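Long-range contacts in esterase (uncultured bacterium FLS12, PDB 4RGY), which hydrolyses ester bonds as an alkaline esterase active at low temperature, probably by the serine-nucleophile mechanism of the alpha/beta-hydrolase superfamily: residues 208-219 / 234-245; 148-156 / 184-192. All blocks are in the same frame, centred on the assembly; numbering follows the deposited sequence.

Contact 1: residues 208-219 / 234-245; sequences LYQCCGTEDFLY and LDFMYEESPGEH
Asp216 and His245 both carry their CG opposite the backbone N (chi1 -163° and -153°), which turns carboxylate and imidazole toward one another. His245 ND1 donates to the syn lone pair of Asp216 OD2 at 2.8 Å, with the oxygen in the ring plane and the carboxylate standing almost perpendicular to it. Phe217 adds a T-shaped stack, its CE1 edge directed at the imidazole face 3.5 Å from His245 CG. A water donates to both Asp216 OD2 and Glu244 O and accepts from Gly213 N, so the carboxylate is held from a second direction. All this sits beyond the C-terminal ends of parallel strands 208-213 and 236-241, joined by helix 219-232 in a beta-alpha-beta crossover. In an alpha/beta hydrolase the loops after these two strands typically carry the acid and the histidine, and with Ser126 the pair is consistent with a catalytic triad. Toward the start of the strands, Leu208 CB lies over the centre of the Phe236 ring, 3.5 Å from its centroid, while Tyr209 OH donates to Glu239 OE1 (2.7 Å) from above the carboxylate plane. Glu240 OE1 accepts hydrogen bonds from Tyr219 OH at 2.6 Å and Tyr238 OH at 2.7 Å; with an alanine here both hydroxyls are likely to lose their shared acceptor. Glu215 OE1 accepts from Gly243 N as Gly243 O accepts from Glu215 N, clasping the two loops.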
loop_
_atom_site.group_PDB
_atom_site.type_symbol
_atom_site.label_atom_id
_atom_site.label_comp_id
_atom_site.label_asym_id
_atom_site.label_seq_id
_atom_site.Cartn_x
_atom_site.Cartn_y
_atom_site.Cartn_z
ATOM N N LEU A 208 5.576 -32.410 -10.255
ATOM C CA LEU A 208 4.389 -32.303 -9.399
ATOM C C LEU A 208 4.728 -32.567 -7.949
ATOM O O LEU A 208 5.448 -33.513 -7.636
ATOM C CB LEU A 208 3.301 -33.278 -9.872
ATOM C CG LEU A 208 2.767 -32.976 -11.272
ATOM C CD1 LEU A 208 2.026 -34.174 -11.850
ATOM C CD2 LEU A 208 1.862 -31.743 -11.290
ATOM N N TYR A 209 4.205 -31.726 -7.060
ATOM C CA TYR A 209 4.514 -31.792 -5.640
ATOM C C TYR A 209 3.223 -31.747 -4.848
ATOM O O TYR A 209 2.317 -30.962 -5.152
ATOM C CB TYR A 209 5.437 -30.621 -5.237
ATOM C CG TYR A 209 5.775 -30.541 -3.762
ATOM C CD1 TYR A 209 4.876 -30.003 -2.851
ATOM C CD2 TYR A 209 7.008 -30.984 -3.279
ATOM C CE1 TYR A 209 5.175 -29.932 -1.502
ATOM C CE2 TYR A 209 7.321 -30.905 -1.927
ATOM C CZ TYR A 209 6.397 -30.384 -1.045
ATOM O OH TYR A 209 6.686 -30.309 0.302
ATOM N N GLN A 210 3.163 -32.555 -3.804
ATOM C CA GLN A 210 2.040 -32.545 -2.882
ATOM C C GLN A 210 2.535 -32.732 -1.464
ATOM O O GLN A 210 3.288 -33.670 -1.195
ATOM C CB GLN A 210 1.078 -33.687 -3.216
ATOM C CG GLN A 210 -0.059 -33.844 -2.217
ATOM C CD GLN A 210 -0.857 -35.135 -2.389
ATOM O OE1 GLN A 210 -0.480 -36.032 -3.150
ATOM N NE2 GLN A 210 -1.965 -35.227 -1.675
ATOM N N CYS A 211 2.113 -31.868 -0.541
ATOM C CA CYS A 211 2.371 -32.127 0.872
ATOM C C CYS A 211 1.148 -31.838 1.728
ATOM O O CYS A 211 0.236 -31.127 1.305
ATOM C CB CYS A 211 3.592 -31.343 1.382
ATOM S SG CYS A 211 3.297 -29.561 1.688
ATOM N N CYS A 212 1.139 -32.370 2.942
ATOM C CA CYS A 212 0.077 -32.056 3.899
ATOM C C CYS A 212 0.514 -32.371 5.322
ATOM O O CYS A 212 1.233 -33.351 5.556
ATOM C CB CYS A 212 -1.199 -32.838 3.561
ATOM S SG CYS A 212 -2.662 -32.268 4.445
ATOM N N GLY A 213 0.087 -31.536 6.270
ATOM C CA GLY A 213 0.286 -31.831 7.683
ATOM C C GLY A 213 -0.639 -32.959 8.115
ATOM O O GLY A 213 -1.804 -32.998 7.713
ATOM N N THR A 214 -0.136 -33.872 8.945
ATOM C CA THR A 214 -0.889 -35.084 9.274
ATOM C C THR A 214 -2.104 -34.842 10.175
ATOM O O THR A 214 -2.945 -35.730 10.330
ATOM C CB THR A 214 0.026 -36.190 9.874
ATOM O OG1 THR A 214 0.803 -35.654 10.951
ATOM C CG2 THR A 214 0.963 -36.741 8.799
ATOM N N GLU A 215 -2.203 -33.647 10.755
ATOM C CA GLU A 215 -3.355 -33.290 11.586
ATOM C C GLU A 215 -4.305 -32.306 10.906
ATOM O O GLU A 215 -5.258 -31.830 11.517
ATOM C CB GLU A 215 -2.904 -32.728 12.940
ATOM C CG GLU A 215 -2.213 -33.741 13.849
ATOM C CD GLU A 215 -0.835 -34.117 13.353
ATOM O OE1 GLU A 215 0.000 -33.208 13.196
ATOM O OE2 GLU A 215 -0.593 -35.320 13.109
ATOM N N ASP A 216 -4.049 -32.014 9.635
ATOM C CA ASP A 216 -4.904 -31.127 8.858
ATOM C C ASP A 216 -6.246 -31.803 8.627
ATOM O O ASP A 216 -6.309 -33.017 8.432
ATOM C CB ASP A 216 -4.225 -30.841 7.511
ATOM C CG ASP A 216 -4.801 -29.627 6.788
ATOM O OD1 ASP A 216 -6.021 -29.588 6.538
ATOM O OD2 ASP A 216 -4.009 -28.709 6.463
ATOM N N PHE A 217 -7.327 -31.028 8.643
ATOM C CA PHE A 217 -8.642 -31.582 8.337
ATOM C C PHE A 217 -8.676 -32.157 6.923
ATOM O O PHE A 217 -9.463 -33.060 6.635
ATOM C CB PHE A 217 -9.761 -30.546 8.548
ATOM C CG PHE A 217 -9.747 -29.405 7.569
ATOM C CD1 PHE A 217 -8.650 -28.557 7.477
ATOM C CD2 PHE A 217 -10.855 -29.149 6.774
ATOM C CE1 PHE A 217 -8.638 -27.511 6.588
ATOM C CE2 PHE A 217 -10.857 -28.098 5.886
ATOM C CZ PHE A 217 -9.749 -27.273 5.794
ATOM N N LEU A 218 -7.794 -31.657 6.060
ATOM C CA LEU A 218 -7.735 -32.106 4.671
ATOM C C LEU A 218 -6.790 -33.290 4.468
ATOM O O LEU A 218 -6.562 -33.712 3.329
ATOM C CB LEU A 218 -7.305 -30.948 3.761
ATOM C CG LEU A 218 -8.323 -29.816 3.640
ATOM C CD1 LEU A 218 -7.706 -28.601 2.948
ATOM C CD2 LEU A 218 -9.563 -30.302 2.902
ATOM N N TYR A 219 -6.251 -33.838 5.554
ATOM C CA TYR A 219 -5.262 -34.907 5.419
ATOM C C TYR A 219 -5.819 -36.134 4.693
ATOM O O TYR A 219 -5.173 -36.667 3.788
ATOM C CB TYR A 219 -4.690 -35.312 6.777
ATOM C CG TYR A 219 -3.674 -36.429 6.676
ATOM C CD1 TYR A 219 -2.464 -36.233 6.031
ATOM C CD2 TYR A 219 -3.938 -37.689 7.202
ATOM C CE1 TYR A 219 -1.536 -37.245 5.924
ATOM C CE2 TYR A 219 -3.006 -38.709 7.112
ATOM C CZ TYR A 219 -1.812 -38.482 6.465
ATOM O OH TYR A 219 -0.874 -39.485 6.353
ATOM N N LEU A 234 1.659 -41.672 -11.909
ATOM C CA LEU A 234 1.947 -40.253 -12.096
ATOM C C LEU A 234 2.948 -39.782 -11.041
ATOM O O LEU A 234 2.645 -39.822 -9.847
ATOM C CB LEU A 234 0.629 -39.469 -12.013
ATOM C CG LEU A 234 0.583 -37.982 -12.342
ATOM C CD1 LEU A 234 1.160 -37.754 -13.713
ATOM C CD2 LEU A 234 -0.850 -37.492 -12.273
ATOM N N ASP A 235 4.128 -39.334 -11.484
ATOM C CA ASP A 235 5.263 -38.999 -10.609
ATOM C C ASP A 235 5.071 -37.723 -9.781
ATOM O O ASP A 235 5.161 -36.607 -10.307
ATOM C CB ASP A 235 6.558 -38.899 -11.439
ATOM C CG ASP A 235 7.832 -38.821 -10.574
ATOM O OD1 ASP A 235 7.755 -38.903 -9.329
ATOM O OD2 ASP A 235 8.930 -38.690 -11.160
ATOM N N PHE A 236 4.821 -37.905 -8.487
ATOM C CA PHE A 236 4.710 -36.812 -7.524
ATOM C C PHE A 236 5.784 -36.935 -6.459
ATOM O O PHE A 236 6.122 -38.043 -6.010
ATOM C CB PHE A 236 3.369 -36.874 -6.783
ATOM C CG PHE A 236 2.260 -36.070 -7.409
ATOM C CD1 PHE A 236 1.561 -36.566 -8.501
ATOM C CD2 PHE A 236 1.868 -34.853 -6.857
ATOM C CE1 PHE A 236 0.524 -35.850 -9.061
ATOM C CE2 PHE A 236 0.827 -34.122 -7.417
ATOM C CZ PHE A 236 0.149 -34.631 -8.520
ATOM N N MET A 237 6.322 -35.799 -6.038
ATOM C CA MET A 237 7.018 -35.748 -4.771
ATOM C C MET A 237 5.934 -35.550 -3.730
ATOM O O MET A 237 5.208 -34.549 -3.776
ATOM C CB MET A 237 8.022 -34.592 -4.736
ATOM C CG MET A 237 8.561 -34.285 -3.353
ATOM S SD MET A 237 9.536 -35.628 -2.656
ATOM C CE MET A 237 10.785 -35.823 -3.921
ATOM N N TYR A 238 5.783 -36.515 -2.830
ATOM C CA TYR A 238 4.807 -36.424 -1.747
ATOM C C TYR A 238 5.524 -36.320 -0.410
ATOM O O TYR A 238 6.428 -37.110 -0.127
ATOM C CB TYR A 238 3.861 -37.643 -1.714
ATOM C CG TYR A 238 2.920 -37.593 -0.525
ATOM C CD1 TYR A 238 1.736 -36.867 -0.589
ATOM C CD2 TYR A 238 3.235 -38.232 0.678
ATOM C CE1 TYR A 238 0.881 -36.793 0.497
ATOM C CE2 TYR A 238 2.381 -38.154 1.781
ATOM C CZ TYR A 238 1.209 -37.431 1.678
ATOM O OH TYR A 238 0.333 -37.335 2.744
ATOM N N GLU A 239 5.114 -35.368 0.424
ATOM C CA GLU A 239 5.702 -35.209 1.748
ATOM C C GLU A 239 4.614 -35.000 2.776
ATOM O O GLU A 239 3.617 -34.335 2.504
ATOM C CB GLU A 239 6.657 -34.009 1.772
ATOM C CG GLU A 239 7.794 -34.083 0.774
ATOM C CD GLU A 239 8.890 -33.058 1.034
ATOM O OE1 GLU A 239 8.591 -31.903 1.408
ATOM O OE2 GLU A 239 10.067 -33.422 0.854
ATOM N N GLU A 240 4.808 -35.551 3.965
ATOM C CA GLU A 240 3.891 -35.312 5.064
ATOM C C GLU A 240 4.707 -35.280 6.344
ATOM O O GLU A 240 5.801 -35.848 6.401
ATOM C CB GLU A 240 2.813 -36.397 5.133
ATOM C CG GLU A 240 3.347 -37.768 5.520
ATOM C CD GLU A 240 2.247 -38.808 5.654
ATOM O OE1 GLU A 240 1.221 -38.708 4.953
ATOM O OE2 GLU A 240 2.413 -39.735 6.476
ATOM N N SER A 241 4.174 -34.611 7.360
ATOM C CA SER A 241 4.848 -34.449 8.646
ATOM C C SER A 241 3.832 -33.808 9.582
ATOM O O SER A 241 2.779 -33.375 9.128
ATOM C CB SER A 241 6.104 -33.579 8.499
ATOM O OG SER A 241 5.792 -32.290 7.995
ATOM N N PRO A 242 4.124 -33.757 10.895
ATOM C CA PRO A 242 3.144 -33.147 11.800
ATOM C C PRO A 242 2.785 -31.717 11.414
ATOM O O PRO A 242 3.660 -30.929 11.048
ATOM C CB PRO A 242 3.871 -33.162 13.145
ATOM C CG PRO A 242 4.755 -34.353 13.056
ATOM C CD PRO A 242 5.240 -34.370 11.639
ATOM N N GLY A 243 1.500 -31.394 11.482
ATOM C CA GLY A 243 1.065 -30.065 11.104
ATOM C C GLY A 243 -0.428 -29.951 10.918
ATOM O O GLY A 243 -1.131 -30.937 10.676
ATOM N N GLU A 244 -0.907 -28.721 11.043
ATOM C CA GLU A 244 -2.303 -28.395 10.843
ATOM C C GLU A 244 -2.435 -27.417 9.676
ATOM O O GLU A 244 -1.449 -27.107 8.992
ATOM C CB GLU A 244 -2.886 -27.799 12.124
ATOM C CG GLU A 244 -2.682 -28.678 13.356
ATOM C CD GLU A 244 -3.392 -28.146 14.582
ATOM O OE1 GLU A 244 -3.077 -27.017 15.008
ATOM O OE2 GLU A 244 -4.266 -28.856 15.118
ATOM N N HIS A 245 -3.650 -26.928 9.460
ATOM C CA HIS A 245 -3.926 -25.974 8.386
ATOM C C HIS A 245 -3.578 -24.577 8.869
ATOM O O HIS A 245 -4.461 -23.778 9.196
ATOM C CB HIS A 245 -5.405 -26.040 7.993
ATOM C CG HIS A 245 -5.682 -25.646 6.573
ATOM N ND1 HIS A 245 -5.336 -26.443 5.505
ATOM C CD2 HIS A 245 -6.287 -24.552 6.048
ATOM C CE1 HIS A 245 -5.712 -25.859 4.380
ATOM N NE2 HIS A 245 -6.292 -24.710 4.681
HETATM O O HOH W 1 7.326 -34.880 -10.240
HETATM O O HOH W 2 -1.412 -28.995 6.814
#

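Contact 2: residues 148-156 / 184-192; sequences SLSGALDIT and LPGSDHDLF
The CA atoms of Leu153 and Leu191 lie 6.7 Å apart, as do those of Ile155 and Asp190, where the loop after strand 145-149 runs past the turns leading into helix 191-200; no direct hydrogen bond joins the two backbones. Contact is made by side chains and two waters. Leu153 CD2 meets Leu191 CD1 at 3.6 Å, branch against branch, and Phe225 of helix 219-232 touches both leucines. Beside them the Phe192 ring turns its edge to the Leu153 carbonyl, CE1 lying 3.5 Å from Leu153 O, while the same ring atom touches Asp154 CB. Ile155 points into the turns: with CG1 between the backbone N and the carbonyl carbon (chi1 48°), its CG1 and CD1 both lie against the carbonyl of His189, and CD1 also reaches Leu184 CD2 at 4.1 Å. Leu184 CD1 returns the contact on Ile155 O, and Thr156 CG2 rests on the Pro185 ring at the outer margin.

Asp190 is the N-cap of the helix: its OD1 accepts from Phe192 N, while OD2 uses its anti lone pair for a nearly straight bond from Gly186 N (176° at the hydrogen). On the facing loop Asp154 OD1 accepts from both Thr156 N and Thr156 OG1 on one face of its carboxylate, the backbone bond forming an Asx turn, and OD2 is paired with Arg224. One water donates to Leu153 O and accepts from Leu191 N, each at 2.8 Å. Another donates one proton to Asp154 OD1 and one to Asp190 OD1, two oxygens 5.2 Å apart. The polar part of this contact therefore depends on water: a first water supplies the helix's opening N-H with an acceptor, and a second probably eases the repulsion between two carboxylates that never touch.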
loop_
_atom_site.group_PDB
_atom_site.type_symbol
_atom_site.label_atom_id
_atom_site.label_comp_id
_atom_site.label_asym_id
_atom_site.label_seq_id
_atom_site.Cartn_x
_atom_site.Cartn_y
_atom_site.Cartn_z
ATOM N N SER A 148 1.167 -28.411 -4.564
ATOM C CA SER A 148 0.069 -28.212 -3.628
ATOM C C SER A 148 0.504 -28.402 -2.183
ATOM O O SER A 148 1.114 -29.419 -1.834
ATOM C CB SER A 148 -1.074 -29.172 -3.946
ATOM O OG SER A 148 -2.058 -29.170 -2.915
ATOM N N LEU A 149 0.183 -27.420 -1.340
ATOM C CA LEU A 149 0.479 -27.488 0.091
ATOM C C LEU A 149 -0.831 -27.565 0.857
ATOM O O LEU A 149 -1.642 -26.639 0.788
ATOM C CB LEU A 149 1.281 -26.263 0.547
ATOM C CG LEU A 149 2.670 -26.057 -0.061
ATOM C CD1 LEU A 149 2.564 -25.404 -1.437
ATOM C CD2 LEU A 149 3.526 -25.189 0.850
ATOM N N SER A 150 -1.055 -28.682 1.551
ATOM C CA SER A 150 -2.288 -28.885 2.309
ATOM C C SER A 150 -3.504 -28.565 1.452
ATOM O O SER A 150 -4.387 -27.793 1.855
ATOM C CB SER A 150 -2.279 -28.010 3.563
ATOM O OG SER A 150 -1.057 -28.167 4.263
ATOM N N GLY A 151 -3.551 -29.170 0.270
ATOM C CA GLY A 151 -4.538 -28.791 -0.723
ATOM C C GLY A 151 -5.921 -29.361 -0.485
ATOM O O GLY A 151 -6.075 -30.443 0.093
ATOM N N ALA A 152 -6.934 -28.617 -0.918
ATOM C CA ALA A 152 -8.307 -29.118 -0.942
ATOM C C ALA A 152 -8.476 -29.886 -2.251
ATOM O O ALA A 152 -9.067 -29.399 -3.215
ATOM C CB ALA A 152 -9.296 -27.954 -0.859
ATOM N N LEU A 153 -7.909 -31.085 -2.290
ATOM C CA LEU A 153 -7.708 -31.776 -3.561
ATOM C C LEU A 153 -8.883 -32.628 -4.037
ATOM O O LEU A 153 -8.852 -33.132 -5.157
ATOM C CB LEU A 153 -6.423 -32.605 -3.537
ATOM C CG LEU A 153 -5.158 -31.802 -3.220
ATOM C CD1 LEU A 153 -3.890 -32.628 -3.420
ATOM C CD2 LEU A 153 -5.120 -30.538 -4.068
ATOM N N ASP A 154 -9.905 -32.769 -3.197
ATOM C CA ASP A 154 -11.141 -33.437 -3.587
ATOM C C ASP A 154 -12.302 -32.463 -3.425
ATOM O O ASP A 154 -12.746 -32.200 -2.302
ATOM C CB ASP A 154 -11.373 -34.702 -2.749
ATOM C CG ASP A 154 -12.514 -35.559 -3.286
ATOM O OD1 ASP A 154 -13.237 -35.103 -4.202
ATOM O OD2 ASP A 154 -12.688 -36.686 -2.782
ATOM N N ILE A 155 -12.791 -31.928 -4.541
ATOM C CA ILE A 155 -13.878 -30.946 -4.491
ATOM C C ILE A 155 -15.276 -31.562 -4.670
ATOM O O ILE A 155 -16.273 -30.838 -4.774
ATOM C CB ILE A 155 -13.664 -29.746 -5.468
ATOM C CG1 ILE A 155 -13.261 -30.185 -6.887
ATOM C CG2 ILE A 155 -12.588 -28.817 -4.930
ATOM C CD1 ILE A 155 -14.295 -30.992 -7.660
ATOM N N THR A 156 -15.350 -32.889 -4.719
ATOM C CA THR A 156 -16.643 -33.552 -4.886
ATOM C C THR A 156 -17.422 -33.550 -3.580
ATOM O O THR A 156 -16.863 -33.279 -2.519
ATOM C CB THR A 156 -16.509 -35.000 -5.399
ATOM O OG1 THR A 156 -15.774 -35.793 -4.459
ATOM C CG2 THR A 156 -15.830 -35.040 -6.758
ATOM N N LEU A 184 -19.940 -33.153 -10.555
ATOM C CA LEU A 184 -18.510 -32.914 -10.321
ATOM C C LEU A 184 -17.585 -34.124 -10.557
ATOM O O LEU A 184 -16.510 -33.952 -11.135
ATOM C CB LEU A 184 -18.273 -32.324 -8.932
ATOM C CG LEU A 184 -18.653 -30.849 -8.815
ATOM C CD1 LEU A 184 -18.569 -30.403 -7.372
ATOM C CD2 LEU A 184 -17.761 -29.991 -9.711
ATOM N N PRO A 185 -17.986 -35.340 -10.124
ATOM C CA PRO A 185 -17.051 -36.455 -10.349
ATOM C C PRO A 185 -16.812 -36.711 -11.836
ATOM O O PRO A 185 -17.766 -36.831 -12.618
ATOM C CB PRO A 185 -17.767 -37.649 -9.703
ATOM C CG PRO A 185 -18.663 -37.035 -8.677
ATOM C CD PRO A 185 -19.145 -35.772 -9.320
ATOM N N GLY A 186 -15.544 -36.771 -12.227
ATOM C CA GLY A 186 -15.200 -36.966 -13.622
ATOM C C GLY A 186 -15.165 -35.704 -14.464
ATOM O O GLY A 186 -14.771 -35.754 -15.633
ATOM N N SER A 187 -15.575 -34.573 -13.884
ATOM C CA SER A 187 -15.608 -33.310 -14.611
ATOM C C SER A 187 -14.217 -32.696 -14.716
ATOM O O SER A 187 -13.254 -33.196 -14.120
ATOM C CB SER A 187 -16.537 -32.328 -13.904
ATOM O OG SER A 187 -15.932 -31.819 -12.719
ATOM N N ASP A 188 -14.110 -31.619 -15.488
ATOM C CA ASP A 188 -12.833 -30.925 -15.611
ATOM C C ASP A 188 -12.418 -30.171 -14.343
ATOM O O ASP A 188 -11.324 -29.606 -14.300
ATOM C CB ASP A 188 -12.787 -30.017 -16.853
ATOM C CG ASP A 188 -13.833 -28.922 -16.838
ATOM O OD1 ASP A 188 -14.491 -28.700 -15.797
ATOM O OD2 ASP A 188 -13.987 -28.273 -17.892
ATOM N N HIS A 189 -13.291 -30.170 -13.332
ATOM C CA HIS A 189 -12.986 -29.590 -12.023
ATOM C C HIS A 189 -12.297 -30.608 -11.118
ATOM O O HIS A 189 -11.700 -30.259 -10.109
ATOM C CB HIS A 189 -14.252 -29.136 -11.287
ATOM C CG HIS A 189 -15.153 -28.239 -12.075
ATOM N ND1 HIS A 189 -14.964 -26.878 -12.153
ATOM C CD2 HIS A 189 -16.281 -28.506 -12.775
ATOM C CE1 HIS A 189 -15.925 -26.346 -12.889
ATOM N NE2 HIS A 189 -16.743 -27.310 -13.268
ATOM N N ASP A 190 -12.456 -31.882 -11.458
ATOM C CA ASP A 190 -12.067 -32.987 -10.588
ATOM C C ASP A 190 -10.617 -33.377 -10.822
ATOM O O ASP A 190 -10.276 -33.941 -11.870
ATOM C CB ASP A 190 -13.007 -34.152 -10.902
ATOM C CG ASP A 190 -12.720 -35.405 -10.100
ATOM O OD1 ASP A 190 -11.814 -35.421 -9.243
ATOM O OD2 ASP A 190 -13.470 -36.393 -10.330
ATOM N N LEU A 191 -9.752 -33.044 -9.864
ATOM C CA LEU A 191 -8.322 -33.355 -9.998
ATOM C C LEU A 191 -8.053 -34.846 -10.189
ATOM O O LEU A 191 -7.054 -35.213 -10.815
ATOM C CB LEU A 191 -7.517 -32.861 -8.793
ATOM C CG LEU A 191 -7.536 -31.370 -8.491
ATOM C CD1 LEU A 191 -6.593 -31.116 -7.335
ATOM C CD2 LEU A 191 -7.119 -30.574 -9.713
ATOM N N PHE A 192 -8.930 -35.696 -9.659
ATOM C CA PHE A 192 -8.754 -37.137 -9.825
ATOM C C PHE A 192 -8.887 -37.515 -11.299
ATOM O O PHE A 192 -8.096 -38.304 -11.815
ATOM C CB PHE A 192 -9.745 -37.919 -8.961
ATOM C CG PHE A 192 -9.445 -37.869 -7.491
ATOM C CD1 PHE A 192 -9.581 -36.680 -6.770
ATOM C CD2 PHE A 192 -9.013 -39.006 -6.822
ATOM C CE1 PHE A 192 -9.292 -36.630 -5.411
ATOM C CE2 PHE A 192 -8.740 -38.970 -5.467
ATOM C CZ PHE A 192 -8.878 -37.784 -4.755
HETATM O O HOH W 3 -10.530 -32.417 -7.219
HETATM O O HOH W 4 -12.501 -34.279 -6.780
#

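Both segments of contact 2 precede those of contact 1 in the chain, and the centres of the two contacts lie about 15 Å apart. They share one mixed sheet, in which strand 145-149 is the neighbour of strand 207-213, and strand 236-241 follows at the sheet's edge within the chain. Helix 191-200 leads from the second segment of contact 2 into the first strand of contact 1, while helix 219-232 packs against both. Backbone pairs, probably hydrogen bonds, run from Ser148 N to Tyr209 O and from Ser150 N to Cys211 O. Beyond them Ser150 touches Asp216 and His245, so the loop starting in 148-156 borders the presumed catalytic pair, whereas 184-192 packs farther along that loop.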